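Local coordinates for extracellular solute-binding protein, family 3 (Methylophaga aminisulfidivorans MP, PDB 5SV6), which is of unknown function but has the architecture of a periplasmic solute-binding protein and is probably associated with the methanol dehydrogenase system, at residues N102-K112 and F251-S259; L148-P158 and I169-M180. All blocks are in the same frame, centred on the assembly; numbering follows the deposited sequence.

Interactions 1 and 2 lie on opposite sides of the chain's centre, their centres about 32 Å apart and their nearest atoms about 11 Å apart, and each reaches the same mixed sheet. Interaction 1 pairs two strands within that sheet, so main-chain hydrogen bonds do most of the joining; its middle is buried valine, isoleucine and alanine, with charged groups toward its ends. Interaction 2, farther out, sets a short strand and the turn before it against a helix and the loop that leads into it. There side chains, one lysine and one asparagine, bind main-chain atoms. Both contacts mix buried and exposed residues. Their separation fits the two-lobed shape of the solute-binding protein fold.

Interaction 1 (N102-K112 and F251-S259); sequences NQCDVVMGVDK and FEQSIAVRS
R258 NH2 is gripped by two carboxylates: across the contact it gives D105 OD1 a salt bridge of 2.7 Å, nearly straight at 174°, and D261 takes a second. The donor stands above the D105 carboxylate plane, although OD1 lies in the plane of the guanidinium. On the same flat group NH1 donates to C104 O at 2.8 Å, a more bent bond, and also to L99 O. A bend at chi3 (-68°) brings the arginine head back to residues 102-105. N102 OD1 lies over one guanidinium face without a hydrogen bond. Over the opposite face is a water that bridges D105 O and R258 N.

From here the backbones run antiparallel. V107 and A256 form a hydrogen-bonded pair, V107 N to A256 O and A256 N to V107 O both measuring 2.8 Å. The next such pair is V110 with S254, whose V110 N to S254 O bond is 3.0 Å. Three steps on one strand therefore match two on the other, a beta bulge, with a corner at M108. On one face V110 CG2 meets A256 CB at 3.7 Å; elsewhere V106 CG1 packs on I255 CG2 at 3.6 Å, beside I268 of helix 262-274.

Past the bulge, Q253 NE2 donates to D111 OD1 at 2.9 Å on its anti side, with amide and carboxylate planes 86° apart. A water links that same OD1 to Q253 OE1. A bond from K112 N to E252 O carries the main-chain pairing to the end of segment 102-112. K112 NZ and S254 OG both bond S120 of strand 118-133.

Main-chain bonds thus fix the register from V107 to K112, while at the R258 end the salt bridge, guanidinium bonds and water take over from strand pairing.

Interaction 2 (L148-P158 and I169-M180); sequences LKDMSKFAIVP and IDKYEGNFNYTM
I169 leads the second segment, its CD1 4.2 Å from L148 CB. K171 follows: its CB and CG lie against the F154 ring, and beyond a bend at chi2 (-70°) the chain runs out straight to put NZ among backbone oxygens. NZ donates to K149 O at 2.9 Å and M151 O at 3.0 Å, and to a water that also contacts S152 OG. A methionine in place of K171 would probably leave both carbonyls without this donor and free the 149-151 turn to shift.

N175 reads both polar backbone atoms of F154. Its OD1 accepts from F154 N at 2.8 Å, the donor above the amide plane but the N-H nearly straight (175°), while ND2 gives a bond to F154 O on a lone pair. One step of strand is thus bonded as a neighbouring strand might do.

Y178 takes K153 CD over one ring face, 4.0 Å from the ring centroid, a CH-pi contact; its OH bonds E203. T179 CG2 meets P158 CG end-on at 3.7 Å, and the same CG touches CE of M180, a selenomethionine, at 3.6 Å.

The axes of helix 172-180 and strand 154-156 are inclined at 59°, and the helix faces the strand edge opposite the one that bonds strand 211-215 through A155; L166 of helix 161-168 packs on F154, I156 and N175.

Interaction 1 (N102-K112 and F251-S259)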
loop_
_atom_site.group_PDB
_atom_site.type_symbol
_atom_site.label_atom_id
_atom_site.label_comp_id
_atom_site.label_asym_id
_atom_site.label_seq_id
_atom_site.Cartn_x
_atom_site.Cartn_y
_atom_site.Cartn_z
ATOM N N ASN A 102 -23.172 0.743 -3.287
ATOM C CA ASN A 102 -23.749 2.072 -3.475
ATOM C C ASN A 102 -23.780 2.965 -2.232
ATOM O O ASN A 102 -24.624 3.853 -2.130
ATOM C CB ASN A 102 -25.151 1.975 -4.091
ATOM C CG ASN A 102 -25.133 1.356 -5.471
ATOM O OD1 ASN A 102 -24.819 2.024 -6.458
ATOM N ND2 ASN A 102 -25.468 0.072 -5.550
ATOM N N GLN A 103 -22.857 2.747 -1.301
ATOM C CA GLN A 103 -22.788 3.557 -0.084
ATOM C C GLN A 103 -21.943 4.801 -0.303
ATOM O O GLN A 103 -21.927 5.714 0.521
ATOM C CB GLN A 103 -22.183 2.744 1.060
ATOM C CG GLN A 103 -22.939 1.488 1.411
ATOM C CD GLN A 103 -24.331 1.773 1.907
ATOM O OE1 GLN A 103 -25.318 1.492 1.222
ATOM N NE2 GLN A 103 -24.426 2.336 3.109
ATOM N N CYS A 104 -21.226 4.810 -1.416
ATOM C CA CYS A 104 -20.335 5.897 -1.794
ATOM C C CYS A 104 -19.841 5.578 -3.198
ATOM O O CYS A 104 -20.114 4.493 -3.726
ATOM C CB CYS A 104 -19.171 6.070 -0.807
ATOM S SG CYS A 104 -18.507 4.546 -0.105
ATOM N N ASP A 105 -19.125 6.522 -3.792
ATOM C CA ASP A 105 -18.939 6.535 -5.234
ATOM C C ASP A 105 -17.501 6.437 -5.683
ATOM O O ASP A 105 -17.243 6.146 -6.835
ATOM C CB ASP A 105 -19.560 7.806 -5.808
ATOM C CG ASP A 105 -21.038 7.901 -5.507
ATOM O OD1 ASP A 105 -21.685 6.834 -5.368
ATOM O OD2 ASP A 105 -21.541 9.030 -5.386
ATOM N N VAL A 106 -16.566 6.661 -4.767
ATOM C CA VAL A 106 -15.153 6.735 -5.128
ATOM C C VAL A 106 -14.300 5.995 -4.114
ATOM O O VAL A 106 -14.497 6.150 -2.912
ATOM C CB VAL A 106 -14.691 8.207 -5.192
ATOM C CG1 VAL A 106 -13.178 8.300 -5.328
ATOM C CG2 VAL A 106 -15.389 8.934 -6.338
ATOM N N VAL A 107 -13.381 5.166 -4.606
ATOM C CA VAL A 107 -12.323 4.611 -3.769
ATOM C C VAL A 107 -10.977 5.162 -4.226
ATOM O O VAL A 107 -10.648 5.119 -5.413
ATOM C CB VAL A 107 -12.338 3.071 -3.763
ATOM C CG1 VAL A 107 -11.074 2.520 -3.108
ATOM C CG2 VAL A 107 -13.574 2.581 -3.006
HETATM N N MSE A 108 -10.193 5.680 -3.284
HETATM C CA MSE A 108 -9.019 6.487 -3.648
HETATM C C MSE A 108 -7.844 5.734 -4.279
HETATM O O MSE A 108 -7.136 6.291 -5.112
HETATM C CB MSE A 108 -8.523 7.311 -2.451
HETATM C CG MSE A 108 -9.493 8.407 -2.005
HETATM SE SE MSE A 108 -9.979 9.652 -3.448
HETATM C CE MSE A 108 -8.214 10.363 -3.913
ATOM N N GLY A 109 -7.623 4.487 -3.878
ATOM C CA GLY A 109 -6.505 3.738 -4.409
ATOM C C GLY A 109 -6.742 2.246 -4.590
ATOM O O GLY A 109 -6.929 1.514 -3.614
ATOM N N VAL A 110 -6.736 1.800 -5.844
ATOM C CA VAL A 110 -6.727 0.373 -6.165
ATOM C C VAL A 110 -5.709 0.166 -7.286
ATOM O O VAL A 110 -5.275 1.139 -7.917
ATOM C CB VAL A 110 -8.115 -0.159 -6.615
ATOM C CG1 VAL A 110 -9.179 0.057 -5.524
ATOM C CG2 VAL A 110 -8.540 0.467 -7.941
ATOM N N ASP A 111 -5.311 -1.081 -7.533
ATOM C CA ASP A 111 -4.440 -1.352 -8.679
ATOM C C ASP A 111 -5.168 -0.965 -9.964
ATOM O O ASP A 111 -6.366 -1.214 -10.099
ATOM C CB ASP A 111 -4.069 -2.834 -8.777
ATOM C CG ASP A 111 -3.155 -3.305 -7.653
ATOM O OD1 ASP A 111 -2.621 -2.466 -6.898
ATOM O OD2 ASP A 111 -2.965 -4.539 -7.537
ATOM N N LYS A 112 -4.450 -0.352 -10.901
ATOM C CA LYS A 112 -5.011 -0.079 -12.224
ATOM C C LYS A 112 -5.571 -1.371 -12.821
ATOM O O LYS A 112 -4.945 -2.413 -12.726
ATOM C CB LYS A 112 -3.928 0.479 -13.147
ATOM C CG LYS A 112 -4.393 0.672 -14.588
ATOM C CD LYS A 112 -5.602 1.607 -14.665
ATOM C CE LYS A 112 -6.211 1.603 -16.063
ATOM N NZ LYS A 112 -7.383 2.522 -16.191
ATOM N N PHE A 251 3.303 -1.563 -8.994
ATOM C CA PHE A 251 1.893 -1.477 -9.386
ATOM C C PHE A 251 1.431 -0.039 -9.620
ATOM O O PHE A 251 1.682 0.844 -8.791
ATOM C CB PHE A 251 1.004 -2.117 -8.309
ATOM C CG PHE A 251 1.249 -3.595 -8.124
ATOM C CD1 PHE A 251 0.444 -4.529 -8.768
ATOM C CD2 PHE A 251 2.297 -4.045 -7.333
ATOM C CE1 PHE A 251 0.683 -5.889 -8.626
ATOM C CE2 PHE A 251 2.544 -5.408 -7.181
ATOM C CZ PHE A 251 1.732 -6.332 -7.828
ATOM N N GLU A 252 0.738 0.181 -10.735
ATOM C CA GLU A 252 0.102 1.467 -10.997
ATOM C C GLU A 252 -1.143 1.585 -10.124
ATOM O O GLU A 252 -1.899 0.621 -9.971
ATOM C CB GLU A 252 -0.272 1.609 -12.477
ATOM C CG GLU A 252 0.933 1.754 -13.404
ATOM C CD GLU A 252 0.532 1.826 -14.868
ATOM O OE1 GLU A 252 -0.603 1.427 -15.207
ATOM O OE2 GLU A 252 1.344 2.305 -15.679
ATOM N N GLN A 253 -1.357 2.763 -9.551
ATOM C CA GLN A 253 -2.516 2.982 -8.686
ATOM C C GLN A 253 -3.531 3.944 -9.309
ATOM O O GLN A 253 -3.154 4.965 -9.881
ATOM C CB GLN A 253 -2.061 3.503 -7.323
ATOM C CG GLN A 253 -1.104 2.550 -6.610
ATOM C CD GLN A 253 -1.771 1.239 -6.253
ATOM O OE1 GLN A 253 -2.681 1.207 -5.426
ATOM N NE2 GLN A 253 -1.343 0.153 -6.899
ATOM N N SER A 254 -4.815 3.628 -9.166
ATOM C CA SER A 254 -5.889 4.424 -9.763
ATOM C C SER A 254 -7.019 4.700 -8.782
ATOM O O SER A 254 -7.168 4.001 -7.782
ATOM C CB SER A 254 -6.497 3.687 -10.959
ATOM O OG SER A 254 -5.551 3.457 -11.988
ATOM N N ILE A 255 -7.822 5.715 -9.084
ATOM C CA ILE A 255 -9.107 5.917 -8.409
ATOM C C ILE A 255 -10.068 4.864 -8.942
ATOM O O ILE A 255 -9.996 4.531 -10.122
ATOM C CB ILE A 255 -9.702 7.303 -8.763
ATOM C CG1 ILE A 255 -8.721 8.438 -8.445
ATOM C CG2 ILE A 255 -11.030 7.514 -8.067
ATOM C CD1 ILE A 255 -8.378 8.579 -6.987
ATOM N N ALA A 256 -10.973 4.354 -8.102
ATOM C CA ALA A 256 -11.981 3.399 -8.566
ATOM C C ALA A 256 -13.387 3.946 -8.387
ATOM O O ALA A 256 -13.690 4.588 -7.373
ATOM C CB ALA A 256 -11.850 2.068 -7.824
ATOM N N VAL A 257 -14.243 3.692 -9.377
ATOM C CA VAL A 257 -15.681 3.934 -9.247
ATOM C C VAL A 257 -16.392 2.677 -9.751
ATOM O O VAL A 257 -15.757 1.815 -10.350
ATOM C CB VAL A 257 -16.133 5.154 -10.089
ATOM C CG1 VAL A 257 -15.298 6.385 -9.749
ATOM C CG2 VAL A 257 -16.019 4.851 -11.578
ATOM N N ARG A 258 -17.700 2.557 -9.520
ATOM C CA ARG A 258 -18.453 1.438 -10.103
ATOM C C ARG A 258 -18.325 1.429 -11.628
ATOM O O ARG A 258 -18.201 2.480 -12.245
ATOM C CB ARG A 258 -19.927 1.501 -9.710
ATOM C CG ARG A 258 -20.188 1.256 -8.217
ATOM C CD ARG A 258 -21.665 1.455 -7.922
ATOM N NE ARG A 258 -22.047 2.857 -8.078
ATOM C CZ ARG A 258 -21.864 3.777 -7.138
ATOM N NH1 ARG A 258 -21.300 3.439 -5.990
ATOM N NH2 ARG A 258 -22.233 5.032 -7.350
ATOM N N SER A 259 -18.356 0.243 -12.230
ATOM C CA SER A 259 -18.103 0.100 -13.669
ATOM C C SER A 259 -19.068 0.904 -14.549
ATOM O O SER A 259 -18.712 1.347 -15.645
ATOM C CB SER A 259 -18.139 -1.379 -14.063
ATOM O OG SER A 259 -18.139 -1.520 -15.469
HETATM O O HOH W 1 -19.074 4.787 -8.370
HETATM O O HOH W 2 -3.787 -1.063 -4.592
#

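Interaction 2 (L148-P158 and I169-M180)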
loop_
_atom_site.group_PDB
_atom_site.type_symbol
_atom_site.label_atom_id
_atom_site.label_comp_id
_atom_site.label_asym_id
_atom_site.label_seq_id
_atom_site.Cartn_x
_atom_site.Cartn_y
_atom_site.Cartn_z
ATOM N N LEU A 148 20.040 -12.175 1.529
ATOM C CA LEU A 148 18.730 -12.608 2.015
ATOM C C LEU A 148 18.773 -14.060 2.510
ATOM O O LEU A 148 18.025 -14.441 3.409
ATOM C CB LEU A 148 17.663 -12.442 0.921
ATOM C CG LEU A 148 17.386 -11.013 0.425
ATOM C CD1 LEU A 148 16.672 -11.036 -0.924
ATOM C CD2 LEU A 148 16.577 -10.210 1.446
ATOM N N LYS A 149 19.667 -14.858 1.924
ATOM C CA LYS A 149 19.850 -16.263 2.305
ATOM C C LYS A 149 20.408 -16.449 3.719
ATOM O O LYS A 149 20.199 -17.485 4.354
ATOM C CB LYS A 149 20.781 -16.956 1.305
ATOM C CG LYS A 149 20.090 -17.760 0.222
ATOM C CD LYS A 149 19.217 -16.892 -0.663
ATOM C CE LYS A 149 18.860 -17.619 -1.954
ATOM N NZ LYS A 149 18.514 -19.041 -1.667
ATOM N N ASP A 150 21.129 -15.450 4.210
ATOM C CA ASP A 150 21.693 -15.518 5.546
ATOM C C ASP A 150 20.720 -15.003 6.611
ATOM O O ASP A 150 21.036 -15.013 7.798
ATOM C CB ASP A 150 23.014 -14.740 5.608
ATOM C CG ASP A 150 24.014 -15.198 4.546
ATOM O OD1 ASP A 150 23.934 -16.374 4.136
ATOM O OD2 ASP A 150 24.875 -14.389 4.122
HETATM N N MSE A 151 19.544 -14.547 6.189
HETATM C CA MSE A 151 18.563 -14.013 7.129
HETATM C C MSE A 151 17.472 -15.039 7.441
HETATM O O MSE A 151 17.266 -15.980 6.680
HETATM C CB MSE A 151 17.943 -12.729 6.584
HETATM C CG MSE A 151 18.955 -11.618 6.338
HETATM SE SE MSE A 151 18.120 -10.095 5.455
HETATM C CE MSE A 151 19.466 -8.731 5.847
ATOM N N SER A 152 16.771 -14.831 8.554
ATOM C CA SER A 152 15.745 -15.757 9.016
ATOM C C SER A 152 14.421 -15.082 9.378
ATOM O O SER A 152 13.370 -15.719 9.318
ATOM C CB SER A 152 16.258 -16.532 10.229
ATOM O OG SER A 152 17.454 -17.217 9.898
ATOM N N LYS A 153 14.475 -13.801 9.746
ATOM C CA LYS A 153 13.281 -13.071 10.199
ATOM C C LYS A 153 12.900 -11.967 9.222
ATOM O O LYS A 153 13.591 -10.955 9.131
ATOM C CB LYS A 153 13.533 -12.451 11.578
ATOM C CG LYS A 153 13.839 -13.461 12.689
ATOM C CD LYS A 153 12.560 -14.028 13.259
ATOM C CE LYS A 153 12.829 -15.082 14.336
ATOM N NZ LYS A 153 13.056 -14.473 15.681
ATOM N N PHE A 154 11.780 -12.153 8.527
ATOM C CA PHE A 154 11.352 -11.252 7.465
ATOM C C PHE A 154 9.999 -10.623 7.812
ATOM O O PHE A 154 8.995 -11.319 7.922
ATOM C CB PHE A 154 11.235 -12.019 6.142
ATOM C CG PHE A 154 12.528 -12.663 5.689
ATOM C CD1 PHE A 154 12.951 -13.866 6.238
ATOM C CD2 PHE A 154 13.297 -12.083 4.688
ATOM C CE1 PHE A 154 14.137 -14.459 5.827
ATOM C CE2 PHE A 154 14.488 -12.677 4.262
ATOM C CZ PHE A 154 14.898 -13.869 4.834
ATOM N N ALA A 155 9.958 -9.306 7.977
ATOM C CA ALA A 155 8.676 -8.665 8.250
ATOM C C ALA A 155 7.930 -8.434 6.931
ATOM O O ALA A 155 8.293 -7.541 6.160
ATOM C CB ALA A 155 8.890 -7.360 8.994
ATOM N N ILE A 156 6.916 -9.260 6.661
ATOM C CA ILE A 156 6.123 -9.146 5.435
ATOM C C ILE A 156 4.615 -9.280 5.670
ATOM O O ILE A 156 4.170 -9.712 6.737
ATOM C CB ILE A 156 6.530 -10.195 4.377
ATOM C CG1 ILE A 156 6.158 -11.605 4.856
ATOM C CG2 ILE A 156 8.027 -10.080 4.043
ATOM C CD1 ILE A 156 6.052 -12.618 3.739
ATOM N N VAL A 157 3.841 -8.916 4.654
ATOM C CA VAL A 157 2.393 -9.066 4.695
ATOM C C VAL A 157 1.966 -10.298 3.898
ATOM O O VAL A 157 2.275 -10.418 2.710
ATOM C CB VAL A 157 1.689 -7.811 4.130
ATOM C CG1 VAL A 157 0.169 -7.974 4.167
ATOM C CG2 VAL A 157 2.114 -6.568 4.897
ATOM N N PRO A 158 1.255 -11.226 4.550
ATOM C CA PRO A 158 0.801 -12.448 3.872
ATOM C C PRO A 158 -0.134 -12.121 2.712
ATOM O O PRO A 158 -0.898 -11.165 2.798
ATOM C CB PRO A 158 0.050 -13.200 4.974
ATOM C CG PRO A 158 0.624 -12.665 6.256
ATOM C CD PRO A 158 0.910 -11.220 5.983
ATOM N N ILE A 169 12.461 -18.303 -2.388
ATOM C CA ILE A 169 13.807 -18.464 -1.834
ATOM C C ILE A 169 13.866 -19.373 -0.604
ATOM O O ILE A 169 14.866 -19.385 0.111
ATOM C CB ILE A 169 14.508 -17.121 -1.513
ATOM C CG1 ILE A 169 13.813 -16.393 -0.359
ATOM C CG2 ILE A 169 14.597 -16.239 -2.754
ATOM C CD1 ILE A 169 14.655 -15.299 0.226
ATOM N N ASP A 170 12.794 -20.132 -0.379
ATOM C CA ASP A 170 12.757 -21.182 0.645
ATOM C C ASP A 170 12.921 -20.670 2.074
ATOM O O ASP A 170 13.527 -21.334 2.915
ATOM C CB ASP A 170 13.806 -22.259 0.331
ATOM C CG ASP A 170 13.583 -22.903 -1.034
ATOM O OD1 ASP A 170 12.419 -23.211 -1.365
ATOM O OD2 ASP A 170 14.562 -23.080 -1.787
ATOM N N LYS A 171 12.378 -19.490 2.349
ATOM C CA LYS A 171 12.456 -18.928 3.691
ATOM C C LYS A 171 11.069 -18.813 4.314
ATOM O O LYS A 171 10.933 -18.403 5.463
ATOM C CB LYS A 171 13.114 -17.542 3.653
ATOM C CG LYS A 171 14.593 -17.535 3.311
ATOM C CD LYS A 171 15.410 -18.129 4.436
ATOM C CE LYS A 171 16.901 -18.121 4.132
ATOM N NZ LYS A 171 17.688 -18.570 5.327
ATOM N N TYR A 172 10.037 -19.145 3.543
ATOM C CA TYR A 172 8.662 -18.937 3.996
ATOM C C TYR A 172 8.300 -19.782 5.218
ATOM O O TYR A 172 7.743 -19.265 6.180
ATOM C CB TYR A 172 7.657 -19.203 2.870
ATOM C CG TYR A 172 6.214 -19.236 3.340
ATOM C CD1 TYR A 172 5.473 -18.066 3.450
ATOM C CD2 TYR A 172 5.601 -20.433 3.690
ATOM C CE1 TYR A 172 4.161 -18.088 3.881
ATOM C CE2 TYR A 172 4.286 -20.465 4.126
ATOM C CZ TYR A 172 3.573 -19.288 4.217
ATOM O OH TYR A 172 2.262 -19.309 4.641
ATOM N N GLU A 173 8.597 -21.078 5.172
ATOM C CA GLU A 173 8.233 -21.955 6.288
ATOM C C GLU A 173 8.900 -21.560 7.597
ATOM O O GLU A 173 8.250 -21.531 8.641
ATOM C CB GLU A 173 8.511 -23.431 5.973
ATOM C CG GLU A 173 7.541 -24.046 4.966
ATOM C CD GLU A 173 6.105 -24.144 5.482
ATOM O OE1 GLU A 173 5.867 -23.933 6.697
ATOM O OE2 GLU A 173 5.208 -24.436 4.659
ATOM N N GLY A 174 10.191 -21.246 7.542
ATOM C CA GLY A 174 10.932 -20.901 8.741
ATOM C C GLY A 174 10.570 -19.537 9.289
ATOM O O GLY A 174 10.925 -19.203 10.418
ATOM N N ASN A 175 9.854 -18.753 8.490
ATOM C CA ASN A 175 9.463 -17.394 8.883
ATOM C C ASN A 175 7.978 -17.296 9.240
ATOM O O ASN A 175 7.503 -16.259 9.682
ATOM C CB ASN A 175 9.805 -16.412 7.751
ATOM C CG ASN A 175 9.576 -14.967 8.135
ATOM O OD1 ASN A 175 10.260 -14.431 9.002
ATOM N ND2 ASN A 175 8.630 -14.317 7.463
ATOM N N PHE A 176 7.250 -18.389 9.064
ATOM C CA PHE A 176 5.801 -18.368 9.236
ATOM C C PHE A 176 5.369 -17.955 10.646
ATOM O O PHE A 176 4.536 -17.066 10.805
ATOM C CB PHE A 176 5.215 -19.736 8.879
ATOM C CG PHE A 176 3.718 -19.786 8.917
ATOM C CD1 PHE A 176 3.052 -20.213 10.058
ATOM C CD2 PHE A 176 2.972 -19.416 7.806
ATOM C CE1 PHE A 176 1.665 -20.269 10.088
ATOM C CE2 PHE A 176 1.582 -19.463 7.832
ATOM C CZ PHE A 176 0.932 -19.887 8.971
ATOM N N ASN A 177 5.917 -18.615 11.667
ATOM C CA ASN A 177 5.564 -18.275 13.045
ATOM C C ASN A 177 5.841 -16.801 13.370
ATOM O O ASN A 177 5.019 -16.135 13.992
ATOM C CB ASN A 177 6.270 -19.189 14.054
ATOM C CG ASN A 177 5.847 -20.642 13.922
ATOM O OD1 ASN A 177 4.792 -20.948 13.372
ATOM N ND2 ASN A 177 6.681 -21.544 14.422
ATOM N N TYR A 178 6.986 -16.291 12.931
ATOM C CA TYR A 178 7.281 -14.872 13.101
ATOM C C TYR A 178 6.220 -13.959 12.459
ATOM O O TYR A 178 5.719 -13.040 13.099
ATOM C CB TYR A 178 8.663 -14.536 12.545
ATOM C CG TYR A 178 8.989 -13.070 12.679
ATOM C CD1 TYR A 178 8.997 -12.460 13.926
ATOM C CD2 TYR A 178 9.269 -12.292 11.566
ATOM C CE1 TYR A 178 9.286 -11.121 14.066
ATOM C CE2 TYR A 178 9.568 -10.938 11.697
ATOM C CZ TYR A 178 9.570 -10.361 12.956
ATOM O OH TYR A 178 9.853 -9.028 13.102
ATOM N N THR A 179 5.874 -14.235 11.204
ATOM C CA THR A 179 4.878 -13.445 10.460
ATOM C C THR A 179 3.496 -13.471 11.126
ATOM O O THR A 179 2.797 -12.446 11.206
ATOM C CB THR A 179 4.739 -13.982 9.017
ATOM O OG1 THR A 179 5.999 -13.867 8.341
ATOM C CG2 THR A 179 3.684 -13.202 8.242
HETATM N N MSE A 180 3.108 -14.648 11.608
HETATM C CA MSE A 180 1.823 -14.821 12.285
HETATM C C MSE A 180 1.769 -14.153 13.666
HETATM O O MSE A 180 0.686 -13.970 14.223
HETATM C CB MSE A 180 1.494 -16.302 12.439
HETATM C CG MSE A 180 1.212 -17.004 11.141
HETATM SE SE MSE A 180 -0.228 -16.154 10.116
HETATM C CE MSE A 180 0.838 -15.269 8.746
HETATM O O HOH W 3 13.188 -17.854 7.412
HETATM O O HOH W 4 11.416 -16.295 11.500
HETATM O O HOH W 5 17.251 -19.012 8.175
#